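Local coordinates for hypothetical protein (Staphylococcus aureus subsp. aureus, PDB 2IL5) that is of unknown function but belongs to the Activator of Hsp90 ATPase homolog 1-like family, whose Bet v 1-like fold often encloses a pocket for hydrophobic ligands, at residues L21-P26 with F110-E114; Y124-E129 with K142-Y146. Residues are numbered along the deposited sequence.

Contact 1: L21-P26 with F110-E114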
loop_
_atom_site.group_PDB
_atom_site.type_symbol
_atom_site.label_atom_id
_atom_site.label_comp_id
_atom_site.label_asym_id
_atom_site.label_seq_id
_atom_site.Cartn_x
_atom_site.Cartn_y
_atom_site.Cartn_z
ATOM N N LEU A 21 1.464 -11.995 10.156
ATOM C CA LEU A 21 1.505 -12.132 11.634
ATOM C C LEU A 21 2.821 -11.552 12.192
ATOM O O LEU A 21 3.904 -11.989 11.835
ATOM C CB LEU A 21 1.364 -13.600 12.058
ATOM C CG LEU A 21 0.070 -14.352 11.694
ATOM C CD1 LEU A 21 0.186 -15.835 12.070
ATOM C CD2 LEU A 21 -1.159 -13.775 12.356
ATOM N N TYR A 22 2.706 -10.531 13.039
ATOM C CA TYR A 22 3.866 -9.892 13.644
ATOM C C TYR A 22 3.786 -10.038 15.137
ATOM O O TYR A 22 2.694 -10.197 15.682
ATOM C CB TYR A 22 3.913 -8.406 13.296
ATOM C CG TYR A 22 3.974 -8.142 11.826
ATOM C CD1 TYR A 22 2.933 -7.464 11.165
ATOM C CD2 TYR A 22 5.059 -8.607 11.071
ATOM C CE1 TYR A 22 2.997 -7.238 9.790
ATOM C CE2 TYR A 22 5.131 -8.389 9.719
ATOM C CZ TYR A 22 4.095 -7.701 9.075
ATOM O OH TYR A 22 4.206 -7.492 7.722
ATOM N N LYS A 23 4.948 -9.963 15.779
ATOM C CA LYS A 23 5.062 -9.893 17.228
ATOM C C LYS A 23 4.729 -8.493 17.776
ATOM O O LYS A 23 4.407 -8.338 18.951
ATOM C CB LYS A 23 6.488 -10.276 17.657
ATOM C CG LYS A 23 7.535 -9.285 17.130
ATOM C CD LYS A 23 8.941 -9.638 17.515
ATOM C CE LYS A 23 9.908 -8.763 16.745
ATOM N NZ LYS A 23 11.226 -9.433 16.552
ATOM N N PHE A 24 4.854 -7.475 16.934
ATOM C CA PHE A 24 4.547 -6.093 17.329
ATOM C C PHE A 24 3.092 -5.906 17.729
ATOM O O PHE A 24 2.243 -6.596 17.199
ATOM C CB PHE A 24 4.822 -5.164 16.156
ATOM C CG PHE A 24 6.177 -5.311 15.587
ATOM C CD1 PHE A 24 7.301 -5.098 16.378
ATOM C CD2 PHE A 24 6.343 -5.658 14.255
ATOM C CE1 PHE A 24 8.589 -5.241 15.834
ATOM C CE2 PHE A 24 7.615 -5.796 13.709
ATOM C CZ PHE A 24 8.732 -5.583 14.493
ATOM N N SER A 25 2.829 -4.969 18.650
ATOM C CA SER A 25 1.462 -4.539 19.006
ATOM C C SER A 25 0.699 -3.892 17.807
ATOM O O SER A 25 1.336 -3.292 16.921
ATOM C CB SER A 25 1.495 -3.573 20.196
ATOM O OG SER A 25 1.969 -2.297 19.800
ATOM N N PRO A 26 -0.652 -4.039 17.761
ATOM C CA PRO A 26 -1.454 -3.411 16.685
ATOM C C PRO A 26 -1.151 -1.939 16.549
ATOM O O PRO A 26 -1.021 -1.435 15.449
ATOM C CB PRO A 26 -2.901 -3.620 17.154
ATOM C CG PRO A 26 -2.841 -4.898 17.882
ATOM C CD PRO A 26 -1.504 -4.849 18.647
ATOM N N PHE A 110 -6.074 -4.490 11.379
ATOM C CA PHE A 110 -5.120 -4.919 12.410
ATOM C C PHE A 110 -5.856 -5.591 13.588
ATOM O O PHE A 110 -6.725 -4.976 14.204
ATOM C CB PHE A 110 -4.303 -3.705 12.897
ATOM C CG PHE A 110 -3.766 -2.861 11.782
ATOM C CD1 PHE A 110 -4.447 -1.716 11.365
ATOM C CD2 PHE A 110 -2.615 -3.239 11.096
ATOM C CE1 PHE A 110 -3.985 -0.947 10.278
ATOM C CE2 PHE A 110 -2.144 -2.477 10.027
ATOM C CZ PHE A 110 -2.824 -1.327 9.621
ATOM N N PHE A 111 -5.552 -6.852 13.871
ATOM C CA PHE A 111 -6.134 -7.563 15.012
ATOM C C PHE A 111 -5.065 -7.932 16.016
ATOM O O PHE A 111 -3.976 -8.365 15.634
ATOM C CB PHE A 111 -6.835 -8.852 14.572
ATOM C CG PHE A 111 -8.028 -8.628 13.690
ATOM C CD1 PHE A 111 -7.869 -8.464 12.305
ATOM C CD2 PHE A 111 -9.319 -8.600 14.237
ATOM C CE1 PHE A 111 -8.974 -8.253 11.483
ATOM C CE2 PHE A 111 -10.445 -8.407 13.404
ATOM C CZ PHE A 111 -10.263 -8.245 12.025
ATOM N N GLU A 112 -5.370 -7.767 17.299
ATOM C CA GLU A 112 -4.472 -8.233 18.368
ATOM C C GLU A 112 -4.572 -9.749 18.483
ATOM O O GLU A 112 -5.675 -10.303 18.505
ATOM C CB GLU A 112 -4.857 -7.601 19.695
ATOM C CG GLU A 112 -3.684 -7.261 20.610
ATOM C CD GLU A 112 -4.046 -6.182 21.625
ATOM O OE1 GLU A 112 -5.172 -5.623 21.498
ATOM O OE2 GLU A 112 -3.210 -5.905 22.538
ATOM N N ARG A 113 -3.429 -10.424 18.511
ATOM C CA ARG A 113 -3.412 -11.861 18.766
ATOM C C ARG A 113 -3.277 -12.118 20.266
ATOM O O ARG A 113 -2.894 -11.213 21.016
ATOM C CB ARG A 113 -2.250 -12.506 18.025
ATOM C CG ARG A 113 -2.155 -12.096 16.582
ATOM C CD ARG A 113 -0.729 -12.150 16.093
ATOM N NE ARG A 113 -0.219 -13.514 16.013
ATOM C CZ ARG A 113 1.079 -13.819 16.017
ATOM N NH1 ARG A 113 1.984 -12.851 16.088
ATOM N NH2 ARG A 113 1.480 -15.089 15.944
ATOM N N GLU A 114 -3.616 -13.330 20.707
ATOM C CA GLU A 114 -3.213 -13.790 22.063
ATOM C C GLU A 114 -2.082 -14.815 21.941
ATOM O O GLU A 114 -2.281 -15.959 21.500
ATOM C CB GLU A 114 -4.377 -14.294 22.928
ATOM C CG GLU A 114 -5.426 -15.081 22.177
ATOM C CD GLU A 114 -6.192 -16.011 23.082
ATOM O OE1 GLU A 114 -6.405 -15.659 24.266
ATOM O OE2 GLU A 114 -6.576 -17.100 22.602
#

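Contact 2: Y124-E129 with K142-Y146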
loop_
_atom_site.group_PDB
_atom_site.type_symbol
_atom_site.label_atom_id
_atom_site.label_comp_id
_atom_site.label_asym_id
_atom_site.label_seq_id
_atom_site.Cartn_x
_atom_site.Cartn_y
_atom_site.Cartn_z
ATOM N N TYR A 124 -6.287 -5.276 -1.417
ATOM C CA TYR A 124 -6.031 -4.276 -2.424
ATOM C C TYR A 124 -6.818 -4.588 -3.683
ATOM O O TYR A 124 -6.863 -5.750 -4.116
ATOM C CB TYR A 124 -4.548 -4.263 -2.729
ATOM C CG TYR A 124 -4.053 -3.524 -3.974
ATOM C CD1 TYR A 124 -3.788 -2.148 -3.951
ATOM C CD2 TYR A 124 -3.777 -4.234 -5.163
ATOM C CE1 TYR A 124 -3.253 -1.480 -5.075
ATOM C CE2 TYR A 124 -3.283 -3.583 -6.310
ATOM C CZ TYR A 124 -3.005 -2.224 -6.259
ATOM O OH TYR A 124 -2.516 -1.615 -7.407
ATOM N N ARG A 125 -7.411 -3.545 -4.267
ATOM C CA ARG A 125 -8.166 -3.657 -5.519
ATOM C C ARG A 125 -7.638 -2.661 -6.560
ATOM O O ARG A 125 -7.471 -1.479 -6.265
ATOM C CB ARG A 125 -9.635 -3.431 -5.276
ATOM C CG ARG A 125 -10.447 -3.897 -6.446
ATOM C CD ARG A 125 -11.928 -3.723 -6.293
ATOM N NE ARG A 125 -12.402 -2.409 -5.890
ATOM C CZ ARG A 125 -12.857 -2.107 -4.661
ATOM N NH1 ARG A 125 -12.816 -2.981 -3.653
ATOM N NH2 ARG A 125 -13.319 -0.905 -4.415
ATOM N N SER A 126 -7.354 -3.150 -7.759
ATOM C CA SER A 126 -6.869 -2.289 -8.832
ATOM C C SER A 126 -7.478 -2.653 -10.171
ATOM O O SER A 126 -7.548 -3.818 -10.503
ATOM C CB SER A 126 -5.348 -2.403 -8.973
ATOM O OG SER A 126 -4.905 -1.497 -9.973
ATOM N N LEU A 127 -7.894 -1.657 -10.933
ATOM C CA LEU A 127 -8.524 -1.876 -12.242
ATOM C C LEU A 127 -7.483 -2.101 -13.283
ATOM O O LEU A 127 -6.585 -1.276 -13.407
ATOM C CB LEU A 127 -9.313 -0.638 -12.674
ATOM C CG LEU A 127 -10.798 -0.728 -12.504
ATOM C CD1 LEU A 127 -11.359 0.582 -12.951
ATOM C CD2 LEU A 127 -11.370 -1.868 -13.367
ATOM N N VAL A 128 -7.556 -3.210 -14.008
ATOM C CA VAL A 128 -6.592 -3.416 -15.110
ATOM C C VAL A 128 -7.172 -3.096 -16.524
ATOM O O VAL A 128 -8.263 -3.468 -16.906
ATOM C CB VAL A 128 -5.605 -4.655 -14.914
ATOM C CG1 VAL A 128 -6.058 -5.573 -13.804
ATOM C CG2 VAL A 128 -5.205 -5.402 -16.249
ATOM N N GLU A 129 -6.443 -2.280 -17.247
ATOM C CA GLU A 129 -6.946 -1.804 -18.516
ATOM C C GLU A 129 -6.855 -2.916 -19.561
ATOM O O GLU A 129 -5.825 -3.616 -19.686
ATOM C CB GLU A 129 -6.203 -0.560 -18.962
ATOM C CG GLU A 129 -7.099 0.472 -19.595
ATOM C CD GLU A 129 -7.675 1.471 -18.588
ATOM O OE1 GLU A 129 -8.078 1.036 -17.468
ATOM O OE2 GLU A 129 -7.736 2.690 -18.925
ATOM N N LYS A 142 -2.579 -10.806 -18.738
ATOM C CA LYS A 142 -2.185 -9.479 -18.258
ATOM C C LYS A 142 -2.630 -9.219 -16.784
ATOM O O LYS A 142 -1.900 -8.599 -16.040
ATOM C CB LYS A 142 -2.767 -8.368 -19.139
ATOM C CG LYS A 142 -2.306 -6.969 -18.707
ATOM C CD LYS A 142 -2.854 -5.838 -19.542
ATOM C CE LYS A 142 -2.355 -4.456 -19.031
ATOM N NZ LYS A 142 -3.113 -3.390 -19.701
ATOM N N LYS A 143 -3.818 -9.675 -16.384
ATOM C CA LYS A 143 -4.274 -9.547 -14.987
ATOM C C LYS A 143 -3.511 -10.442 -14.016
ATOM O O LYS A 143 -3.255 -10.035 -12.908
ATOM C CB LYS A 143 -5.756 -9.821 -14.846
ATOM C CG LYS A 143 -6.602 -8.870 -15.688
ATOM C CD LYS A 143 -7.948 -9.523 -15.935
ATOM C CE LYS A 143 -8.665 -9.637 -14.649
ATOM N NZ LYS A 143 -9.648 -10.738 -14.792
ATOM N N LYS A 144 -3.166 -11.654 -14.448
ATOM C CA LYS A 144 -2.333 -12.530 -13.674
ATOM C C LYS A 144 -0.915 -11.957 -13.422
ATOM O O LYS A 144 -0.440 -11.995 -12.298
ATOM C CB LYS A 144 -2.291 -13.917 -14.326
ATOM C CG LYS A 144 -1.327 -14.902 -13.688
ATOM C CD LYS A 144 -1.961 -15.746 -12.574
ATOM C CE LYS A 144 -2.045 -14.988 -11.213
ATOM N NZ LYS A 144 -1.696 -15.847 -10.017
ATOM N N GLU A 145 -0.275 -11.428 -14.461
ATOM C CA GLU A 145 1.041 -10.770 -14.382
ATOM C C GLU A 145 0.979 -9.565 -13.453
ATOM O O GLU A 145 1.883 -9.330 -12.659
ATOM C CB GLU A 145 1.499 -10.274 -15.772
ATOM C CG GLU A 145 2.428 -11.162 -16.541
ATOM C CD GLU A 145 2.123 -11.223 -18.059
ATOM O OE1 GLU A 145 1.782 -10.182 -18.696
ATOM O OE2 GLU A 145 2.214 -12.348 -18.605
ATOM N N TYR A 146 -0.058 -8.766 -13.636
ATOM C CA TYR A 146 -0.313 -7.595 -12.791
ATOM C C TYR A 146 -0.535 -7.966 -11.293
ATOM O O TYR A 146 0.084 -7.371 -10.416
ATOM C CB TYR A 146 -1.475 -6.731 -13.364
ATOM C CG TYR A 146 -1.668 -5.481 -12.576
ATOM C CD1 TYR A 146 -0.747 -4.431 -12.660
ATOM C CD2 TYR A 146 -2.735 -5.359 -11.691
ATOM C CE1 TYR A 146 -0.911 -3.281 -11.892
ATOM C CE2 TYR A 146 -2.901 -4.224 -10.905
ATOM C CZ TYR A 146 -2.000 -3.188 -11.008
ATOM O OH TYR A 146 -2.194 -2.049 -10.240
#

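Contact 1: L21-P26 with F110-E114
Pro26 lays its ring against the backbone and side chains at the end of strand 104-112. Its CG lies 3.7 Å from Glu112 CG and 4.2 Å from Phe111 C, and its CB is 4.5 Å from Phe110 CB. Arg113, just past the strand, reaches across to residues 21-26. Its NH1 gives a weak hydrogen bond to Tyr22 O at 2.8 Å, with a bent angle of 130° at the hydrogen. Leu21 flanks the same guanidinium: CD2 is 3.8 Å from Arg113 NE, and CB lies over one face of the group. Ser25 is the N-cap of helix 26-32, and its OG bonds to Leu28 N. Here the first strand of the Bet v 1-like fold passes into its first short helix, whose start is joined to the end of strand 104-112. Strand 118-128 separates strands 12-22 and 104-112; the contact bridges them around its start, where Tyr22 pairs with Thr118 and Phe111 with Gln119. Tyr22 and Phe24 turn away, to helix 136-166 and Val29 of helix 26-32.

Contact 2: Y124-E129 with K142-Y146
Lys142 NZ donates a hydrogen bond to Glu129 O at 2.7 Å. The same amine forms a salt bridge with Glu131, so it ties the helix to the chain just beyond the strand. The second polar group centres on the Tyr146 hydroxyl. Tyr146 OH is 2.9 Å from Tyr124 OH, a hydrogen bond in which either could be the donor. It is also 2.8 Å from Ser126 OG, within hydrogen-bonding distance. Tyr124 and Ser126 both bond in addition to Asp104, so the three hydroxyls and one carboxylate make a small polar network on the helix-facing side of the sheet. The strand and helix segments run at 144° to each other, with their axes 9.8 Å apart at closest approach. This is the last strand in the chain and the long C-terminal helix 136-166 that packs across the sheet, a hallmark of the Bet v 1-like fold. Val128 fills the space between them. Its CG2 is 3.8 Å from Lys143 CG and 4.1 Å from Lys142 CD, while its CG1 is 3.9 Å from Tyr146 CD2. The two lysines therefore pack with their aliphatic parts. The amine of Lys143 leads away to a salt bridge with Glu12, at the start of strand 12-22. Further out, Val14 of that strand touches both Val128 and Tyr146. Tyr124 meets Phe154 edge-to-face about two turns farther along the helix.

From the N terminus, strand 12-22 runs into 21-26, the first half of contact 1. The chain then passes through helices 26-32 and 36-39 and most of the sheet before 110-114 closes this long loop. A turn leads into strand 118-128, whose far end opens contact 2. A short excursion and the first part of helix 136-166 bring the chain back at 142-146. The two contacts are therefore in series and neither nest nor cross. Their centres are about 29 Å apart, and their nearest atoms about 12 Å. Contact 1 ties the sheet to helix 26-32; contact 2 ties it to the C-terminal helix. Strand 118-128, between strands 12-22 and 104-112, connects the two regions.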